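Local coordinates for protein extracellular ligand-binding receptor (Rhodopseudomonas palustris, PDB 3SG0) that probably serves as a periplasmic solute-binding protein that captures aromatic acids for transport, and is seen here with benzoylformate bound, at residues A[27-41]-A[58-72]. Numbering follows the deposited sequence.
Sequences EIKIGITMSASGPGA and IGGEKVTYFALDDES
Asp70, just past strand 61-69, reaches two hydroxyls of 27-41. Its CB lies 3.3 Å from Thr33 OG1, and CG sits between the backbone N and the carbonyl carbon (chi1 55°), which brings the carboxylate against 27-41, with Asp70 CG 3.4 Å from Met34 O. At the tip the two oxygens part: OD2 accepts from Thr33 OG1 at 2.8 Å on its anti side and also bonds Ser96 OG, while OD1 takes Ser35 OG on its syn lone pair and Ser72 N on the anti one, the latter closing an Asx turn. Cut back to an alanine, the residue would probably leave the Thr33 and Ser35 hydroxyls without the carboxylate oxygens they donate to, and the 70-72 turn without its OD1 acceptor. Asp69 works alongside: its OD2 receives Ser37 OG at 2.7 Å through the syn lone pair, and Glu71 N meets its OD1 from above the carboxylate plane. Ser72 OG ties down the Gly38-Ala41 turn, donating to Ser37 O and accepting from Gly40 N at 2.9 Å. Upstream the strands run parallel, their axes approaching to 4.7 Å, in a ladder from Ile28 N–Lys62 O to Asp70 N–Met34 O. Ile30 CB lies 3.6 Å from Tyr65 CD1, the two side chains pointing the same way. At the far end Thr64 OG1 donates to Glu27 OE1. Helix 41-50 lies in the connection between these neighbouring parallel strands, a beta-alpha-beta crossover of the type I periplasmic-binding-protein fold, whose loops at the strands' C-terminal ends place the Pro39 side chain beside that of Arg198, which binds phenylglyoxylate.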
ATOM      1  N   GLU A  27       6.026  25.242 -14.284  1.00 21.09           N
ATOM      2  CA  GLU A  27       6.908  24.516 -13.382  1.00 19.00           C
ATOM      3  C   GLU A  27       6.481  23.057 -13.435  1.00 13.27           C
ATOM      4  O   GLU A  27       5.544  22.725 -14.153  1.00 16.65           O
ATOM      5  CB  GLU A  27       6.778  25.058 -11.957  1.00 24.75           C
ATOM      6  CG  GLU A  27       5.493  24.661 -11.225  1.00 25.61           C
ATOM      7  CD  GLU A  27       4.333  25.623 -11.441  1.00 29.13           C
ATOM      8  OE1 GLU A  27       3.469  25.717 -10.541  1.00 24.54           O
ATOM      9  OE2 GLU A  27       4.274  26.277 -12.503  1.00 32.95           O
ATOM     10  N   ILE A  28       7.151  22.191 -12.681  1.00 12.47           N
ATOM     11  CA  ILE A  28       6.730  20.797 -12.592  1.00 11.50           C
ATOM     12  C   ILE A  28       5.491  20.722 -11.705  1.00 11.96           C
ATOM     13  O   ILE A  28       5.441  21.350 -10.645  1.00 13.10           O
ATOM     14  CB  ILE A  28       7.852  19.919 -12.032  1.00 11.16           C
ATOM     15  CG1 ILE A  28       9.045  19.929 -12.993  1.00 13.22           C
ATOM     16  CG2 ILE A  28       7.354  18.504 -11.814  1.00 12.05           C
ATOM     17  CD1 ILE A  28      10.294  19.274 -12.441  1.00 14.83           C
ATOM     18  N   LYS A  29       4.489  19.967 -12.141  1.00 10.59           N
ATOM     19  CA  LYS A  29       3.232  19.864 -11.399  1.00 10.56           C
ATOM     20  C   LYS A  29       2.902  18.417 -11.120  1.00 10.02           C
ATOM     21  O   LYS A  29       2.949  17.575 -12.020  1.00 11.10           O
ATOM     22  CB  LYS A  29       2.099  20.509 -12.185  1.00 13.26           C
ATOM     23  CG  LYS A  29       2.266  21.998 -12.410  1.00 13.57           C
ATOM     24  CD  LYS A  29       1.094  22.541 -13.200  1.00 20.45           C
ATOM     25  CE  LYS A  29       1.148  24.051 -13.309  1.00 26.50           C
ATOM     26  NZ  LYS A  29      -0.118  24.589 -13.885  1.00 32.49           N
ATOM     27  N   ILE A  30       2.594  18.122  -9.863  1.00  9.68           N
ATOM     28  CA  ILE A  30       2.308  16.763  -9.429  1.00  9.45           C
ATOM     29  C   ILE A  30       0.905  16.758  -8.842  1.00  8.68           C
ATOM     30  O   ILE A  30       0.616  17.537  -7.921  1.00 10.28           O
ATOM     31  CB  ILE A  30       3.292  16.315  -8.333  1.00 10.06           C
ATOM     32  CG1 ILE A  30       4.750  16.474  -8.779  1.00 11.62           C
ATOM     33  CG2 ILE A  30       2.985  14.896  -7.883  1.00 10.85           C
ATOM     34  CD1 ILE A  30       5.176  15.563  -9.886  1.00 12.49           C
ATOM     35  N   GLY A  31       0.024  15.919  -9.371  1.00  8.64           N
ATOM     36  CA  GLY A  31      -1.323  15.791  -8.839  1.00  9.28           C
ATOM     37  C   GLY A  31      -1.432  14.576  -7.951  1.00  9.27           C
ATOM     38  O   GLY A  31      -0.871  13.529  -8.276  1.00 10.81           O
ATOM     39  N   ILE A  32      -2.157  14.695  -6.844  1.00  8.45           N
ATOM     40  CA  ILE A  32      -2.315  13.592  -5.908  1.00  9.00           C
ATOM     41  C   ILE A  32      -3.783  13.470  -5.519  1.00  8.51           C
ATOM     42  O   ILE A  32      -4.418  14.468  -5.173  1.00  9.49           O
ATOM     43  CB  ILE A  32      -1.483  13.817  -4.624  1.00  9.16           C
ATOM     44  CG1 ILE A  32      -0.048  14.237  -4.957  1.00  9.77           C
ATOM     45  CG2 ILE A  32      -1.484  12.562  -3.768  1.00 10.75           C
ATOM     46  CD1 ILE A  32       0.737  14.738  -3.744  1.00 11.52           C
ATOM     47  N   THR A  33      -4.327  12.263  -5.600  1.00  7.86           N
ATOM     48  CA  THR A  33      -5.636  11.969  -5.031  1.00  8.16           C
ATOM     49  C   THR A  33      -5.446  10.882  -3.993  1.00  7.93           C
ATOM     50  O   THR A  33      -4.769   9.876  -4.239  1.00  8.39           O
ATOM     51  CB  THR A  33      -6.675  11.599  -6.120  1.00  9.21           C
ATOM     52  OG1 THR A  33      -7.974  11.444  -5.525  1.00  9.20           O
ATOM     53  CG2 THR A  33      -6.296  10.342  -6.894  1.00 10.43           C
HETATM   54  N   MSE A  34      -6.002  11.108  -2.804  1.00  8.54           N
HETATM   55  CA  MSE A  34      -5.834  10.164  -1.704  1.00  8.33           C
HETATM   56  C   MSE A  34      -7.116  10.063  -0.907  1.00  7.68           C
HETATM   57  O   MSE A  34      -7.953  10.977  -0.926  1.00  8.28           O
HETATM   58  CB  MSE A  34      -4.687  10.580  -0.786  1.00  8.79           C
HETATM   59  CG  MSE A  34      -4.905  11.910  -0.079  1.00 10.48           C
HETATM   60 SE   MSE A  34      -4.151  13.471  -1.024  0.50 16.84          SE
HETATM   61  CE  MSE A  34      -2.280  13.105  -0.616  1.00 24.39           C
ATOM     62  N   SER A  35      -7.266   8.947  -0.206  1.00  7.91           N
ATOM     63  CA  SER A  35      -8.480   8.682   0.557  1.00  8.42           C
ATOM     64  C   SER A  35      -8.345   9.235   1.972  1.00  8.51           C
ATOM     65  O   SER A  35      -8.159   8.501   2.930  1.00  9.18           O
ATOM     66  CB  SER A  35      -8.780   7.180   0.575  1.00  8.66           C
ATOM     67  OG  SER A  35      -8.829   6.643  -0.745  1.00  9.51           O
ATOM     68  N   ALA A  36      -8.389  10.557   2.081  1.00  8.50           N
ATOM     69  CA  ALA A  36      -8.178  11.235   3.357  1.00  9.72           C
ATOM     70  C   ALA A  36      -9.396  11.176   4.276  1.00 10.38           C
ATOM     71  O   ALA A  36      -9.285  11.456   5.467  1.00 14.15           O
ATOM     72  CB  ALA A  36      -7.737  12.678   3.129  1.00 11.74           C
ATOM     73  N   SER A  37     -10.546  10.809   3.728  1.00  9.17           N
ATOM     74  CA  SER A  37     -11.752  10.562   4.508  1.00  9.38           C
ATOM     75  C   SER A  37     -12.390   9.286   3.965  1.00  9.56           C
ATOM     76  O   SER A  37     -11.937   8.735   2.956  1.00  9.55           O
ATOM     77  CB  SER A  37     -12.717  11.747   4.442  1.00 10.21           C
ATOM     78  OG  SER A  37     -13.044  12.071   3.106  1.00 10.29           O
ATOM     79  N   GLY A  38     -13.422   8.790   4.642  1.00  9.41           N
ATOM     80  CA  GLY A  38     -14.001   7.500   4.308  1.00  9.56           C
ATOM     81  C   GLY A  38     -13.239   6.379   4.988  1.00  8.31           C
ATOM     82  O   GLY A  38     -12.353   6.627   5.801  1.00  8.72           O
ATOM     83  N   PRO A  39     -13.558   5.128   4.644  1.00  8.40           N
ATOM     84  CA  PRO A  39     -12.912   4.007   5.344  1.00  9.30           C
ATOM     85  C   PRO A  39     -11.420   3.848   5.033  1.00  8.20           C
ATOM     86  O   PRO A  39     -10.739   3.061   5.700  1.00  8.67           O
ATOM     87  CB  PRO A  39     -13.703   2.783   4.863  1.00 10.60           C
ATOM     88  CG  PRO A  39     -14.318   3.213   3.570  1.00 12.09           C
ATOM     89  CD  PRO A  39     -14.633   4.679   3.742  1.00  8.38           C
ATOM     90  N   GLY A  40     -10.917   4.584   4.048  1.00  7.85           N
ATOM     91  CA  GLY A  40      -9.495   4.605   3.772  1.00  7.97           C
ATOM     92  C   GLY A  40      -8.711   5.643   4.548  1.00  8.03           C
ATOM     93  O   GLY A  40      -7.507   5.762   4.314  1.00  8.18           O
ATOM     94  N   ALA A  41      -9.345   6.369   5.470  1.00  8.02           N
ATOM     95  CA  ALA A  41      -8.714   7.524   6.110  1.00  8.19           C
ATOM     96  C   ALA A  41      -7.388   7.230   6.806  1.00  8.02           C
ATOM     97  O   ALA A  41      -6.499   8.087   6.801  1.00  8.88           O
ATOM     98  CB  ALA A  41      -9.678   8.194   7.088  1.00  9.57           C
ATOM     99  N   ILE A  58      13.163  20.334  -7.849  1.00 14.80           N
ATOM    100  CA  ILE A  58      13.832  19.135  -8.342  1.00 14.75           C
ATOM    101  C   ILE A  58      14.463  19.458  -9.685  1.00 13.89           C
ATOM    102  O   ILE A  58      13.811  20.034 -10.550  1.00 14.79           O
ATOM    103  CB  ILE A  58      12.856  17.953  -8.532  1.00 13.78           C
ATOM    104  CG1 ILE A  58      12.142  17.607  -7.219  1.00 13.72           C
ATOM    105  CG2 ILE A  58      13.609  16.741  -9.072  1.00 16.17           C
ATOM    106  CD1 ILE A  58      11.010  16.594  -7.386  1.00 15.79           C
ATOM    107  N   GLY A  59      15.729  19.090  -9.857  1.00 17.03           N
ATOM    108  CA  GLY A  59      16.418  19.317 -11.119  1.00 16.33           C
ATOM    109  C   GLY A  59      16.506  20.784 -11.497  1.00 17.55           C
ATOM    110  O   GLY A  59      16.624  21.123 -12.675  1.00 18.06           O
ATOM    111  N   GLY A  60      16.437  21.659 -10.498  1.00 18.13           N
ATOM    112  CA  GLY A  60      16.498  23.092 -10.725  1.00 21.82           C
ATOM    113  C   GLY A  60      15.159  23.732 -11.044  1.00 24.93           C
ATOM    114  O   GLY A  60      15.076  24.942 -11.267  1.00 26.90           O
ATOM    115  N   GLU A  61      14.103  22.923 -11.062  1.00 17.93           N
ATOM    116  CA  GLU A  61      12.769  23.415 -11.369  1.00 17.75           C
ATOM    117  C   GLU A  61      11.893  23.410 -10.132  1.00 15.87           C
ATOM    118  O   GLU A  61      11.977  22.498  -9.304  1.00 16.01           O
ATOM    119  CB  GLU A  61      12.106  22.536 -12.431  1.00 21.93           C
ATOM    120  CG  GLU A  61      12.784  22.554 -13.785  1.00 29.90           C
ATOM    121  CD  GLU A  61      12.535  23.840 -14.539  1.00 39.96           C
ATOM    122  OE1 GLU A  61      11.431  24.410 -14.399  1.00 42.91           O
ATOM    123  OE2 GLU A  61      13.445  24.281 -15.270  1.00 41.65           O
ATOM    124  N   LYS A  62      11.037  24.416 -10.016  1.00 15.45           N
ATOM    125  CA  LYS A  62      10.040  24.427  -8.957  0.55 16.15           C
ATOM    126  C   LYS A  62       9.046  23.294  -9.174  1.00 14.58           C
ATOM    127  O   LYS A  62       8.727  22.948 -10.313  1.00 14.38           O
ATOM    128  CB  LYS A  62       9.302  25.768  -8.914  0.55 22.05           C
ATOM    129  CG  LYS A  62       8.306  25.876  -7.764  0.55 29.46           C
ATOM    130  CD  LYS A  62       7.652  27.249  -7.686  0.55 39.82           C
ATOM    131  CE  LYS A  62       6.611  27.441  -8.776  0.55 43.72           C
ATOM    132  NZ  LYS A  62       5.797  28.668  -8.543  0.55 46.95           N
ATOM    133  N   VAL A  63       8.567  22.723  -8.076  1.00 12.98           N
ATOM    134  CA  VAL A  63       7.566  21.668  -8.120  1.00 12.82           C
ATOM    135  C   VAL A  63       6.376  22.121  -7.289  1.00 15.21           C
ATOM    136  O   VAL A  63       6.543  22.562  -6.148  1.00 16.35           O
ATOM    137  CB  VAL A  63       8.111  20.356  -7.532  1.00 12.42           C
ATOM    138  CG1 VAL A  63       7.062  19.247  -7.621  1.00 14.93           C
ATOM    139  CG2 VAL A  63       9.387  19.940  -8.246  1.00 15.02           C
ATOM    140  N   THR A  64       5.182  22.035  -7.867  1.00 12.62           N
ATOM    141  CA  THR A  64       3.948  22.376  -7.178  1.00 12.21           C
ATOM    142  C   THR A  64       3.088  21.119  -7.068  1.00 11.49           C
ATOM    143  O   THR A  64       2.923  20.389  -8.051  1.00 11.87           O
ATOM    144  CB  THR A  64       3.173  23.433  -7.966  1.00 13.77           C
ATOM    145  OG1 THR A  64       3.980  24.613  -8.099  1.00 16.74           O
ATOM    146  CG2 THR A  64       1.870  23.784  -7.256  1.00 17.48           C
ATOM    147  N   TYR A  65       2.534  20.881  -5.881  1.00 11.48           N
ATOM    148  CA  TYR A  65       1.692  19.722  -5.617  1.00 10.84           C
ATOM    149  C   TYR A  65       0.242  20.155  -5.510  1.00 11.11           C
ATOM    150  O   TYR A  65      -0.065  21.180  -4.894  1.00 13.06           O
ATOM    151  CB  TYR A  65       2.122  19.053  -4.312  1.00 11.86           C
ATOM    152  CG  TYR A  65       3.555  18.587  -4.360  1.00 11.55           C
ATOM    153  CD1 TYR A  65       3.876  17.350  -4.901  1.00 11.73           C
ATOM    154  CD2 TYR A  65       4.594  19.388  -3.899  1.00 13.08           C
ATOM    155  CE1 TYR A  65       5.179  16.916  -4.974  1.00 11.64           C
ATOM    156  CE2 TYR A  65       5.911  18.957  -3.970  1.00 13.27           C
ATOM    157  CZ  TYR A  65       6.193  17.718  -4.507  1.00 12.47           C
ATOM    158  OH  TYR A  65       7.491  17.267  -4.591  1.00 14.63           O
ATOM    159  N   PHE A  66      -0.643  19.364  -6.106  1.00 10.31           N
ATOM    160  CA  PHE A  66      -2.079  19.600  -6.062  1.00 10.75           C
ATOM    161  C   PHE A  66      -2.727  18.366  -5.488  1.00 10.17           C
ATOM    162  O   PHE A  66      -2.866  17.364  -6.192  1.00 12.45           O
ATOM    163  CB  PHE A  66      -2.604  19.828  -7.473  1.00 12.75           C
ATOM    164  CG  PHE A  66      -1.978  21.001  -8.166  1.00 13.22           C
ATOM    165  CD1 PHE A  66      -2.587  22.246  -8.128  1.00 15.68           C
ATOM    166  CD2 PHE A  66      -0.779  20.869  -8.849  1.00 14.18           C
ATOM    167  CE1 PHE A  66      -2.014  23.338  -8.764  1.00 19.78           C
ATOM    168  CE2 PHE A  66      -0.200  21.957  -9.486  1.00 18.71           C
ATOM    169  CZ  PHE A  66      -0.822  23.193  -9.441  1.00 19.14           C
ATOM    170  N   ALA A  67      -3.113  18.422  -4.216  1.00 11.04           N
ATOM    171  CA  ALA A  67      -3.616  17.264  -3.491  1.00 11.84           C
ATOM    172  C   ALA A  67      -5.119  17.370  -3.263  1.00 11.36           C
ATOM    173  O   ALA A  67      -5.617  18.419  -2.842  1.00 14.23           O
ATOM    174  CB  ALA A  67      -2.893  17.135  -2.158  1.00 15.24           C
ATOM    175  N   LEU A  68      -5.835  16.287  -3.537  1.00  9.80           N
ATOM    176  CA  LEU A  68      -7.289  16.242  -3.431  1.00 11.14           C
ATOM    177  C   LEU A  68      -7.723  14.996  -2.686  1.00  9.60           C
ATOM    178  O   LEU A  68      -7.165  13.917  -2.882  1.00 11.24           O
ATOM    179  CB  LEU A  68      -7.933  16.240  -4.820  1.00 11.46           C
ATOM    180  CG  LEU A  68      -7.703  17.478  -5.687  1.00 12.22           C
ATOM    181  CD1 LEU A  68      -8.176  17.248  -7.118  1.00 14.40           C
ATOM    182  CD2 LEU A  68      -8.398  18.688  -5.078  1.00 14.59           C
ATOM    183  N   ASP A  69      -8.737  15.138  -1.844  1.00 10.19           N
ATOM    184  CA  ASP A  69      -9.335  14.010  -1.147  1.00  8.89           C
ATOM    185  C   ASP A  69     -10.350  13.338  -2.071  1.00  8.57           C
ATOM    186  O   ASP A  69     -11.200  14.010  -2.666  1.00 10.41           O
ATOM    187  CB  ASP A  69     -10.034  14.545   0.109  1.00  9.91           C
ATOM    188  CG  ASP A  69     -10.663  13.465   0.976  1.00  9.89           C
ATOM    189  OD1 ASP A  69     -10.405  12.257   0.789  1.00  9.53           O
ATOM    190  OD2 ASP A  69     -11.425  13.863   1.886  1.00 10.85           O
ATOM    191  N   ASP A  70     -10.270  12.018  -2.208  1.00  8.77           N
ATOM    192  CA  ASP A  70     -11.270  11.271  -2.970  1.00  8.72           C
ATOM    193  C   ASP A  70     -12.282  10.536  -2.097  1.00  8.70           C
ATOM    194  O   ASP A  70     -13.138   9.829  -2.616  1.00  9.11           O
ATOM    195  CB  ASP A  70     -10.633  10.308  -3.982  1.00  9.23           C
ATOM    196  CG  ASP A  70      -9.652   9.349  -3.349  1.00  8.31           C
ATOM    197  OD1 ASP A  70      -9.975   8.727  -2.308  1.00  8.81           O
ATOM    198  OD2 ASP A  70      -8.545   9.205  -3.923  1.00  8.75           O
ATOM    199  N   GLU A  71     -12.189  10.700  -0.779  1.00  8.78           N
ATOM    200  CA  GLU A  71     -13.225  10.203   0.129  1.00  8.79           C
ATOM    201  C   GLU A  71     -13.338   8.682   0.097  1.00  8.67           C
ATOM    202  O   GLU A  71     -14.358   8.132   0.507  1.00 10.24           O
ATOM    203  CB  GLU A  71     -14.579  10.869  -0.158  1.00 10.32           C
ATOM    204  CG  GLU A  71     -14.503  12.360   0.043  1.00 11.65           C
ATOM    205  CD  GLU A  71     -15.814  13.088  -0.157  1.00 14.97           C
ATOM    206  OE1 GLU A  71     -16.853  12.441  -0.428  1.00 16.25           O
ATOM    207  OE2 GLU A  71     -15.786  14.332  -0.032  1.00 18.61           O
ATOM    208  N   SER A  72     -12.291   7.996  -0.359  1.00  8.67           N
ATOM    209  CA  SER A  72     -12.336   6.533  -0.529  1.00  8.89           C
ATOM    210  C   SER A  72     -13.360   6.115  -1.588  1.00  8.95           C
ATOM    211  O   SER A  72     -13.850   4.987  -1.559  1.00 10.64           O
ATOM    212  CB  SER A  72     -12.656   5.803   0.789  1.00  9.64           C
ATOM    213  OG  SER A  72     -11.817   6.207   1.862  1.00  8.84           O
TER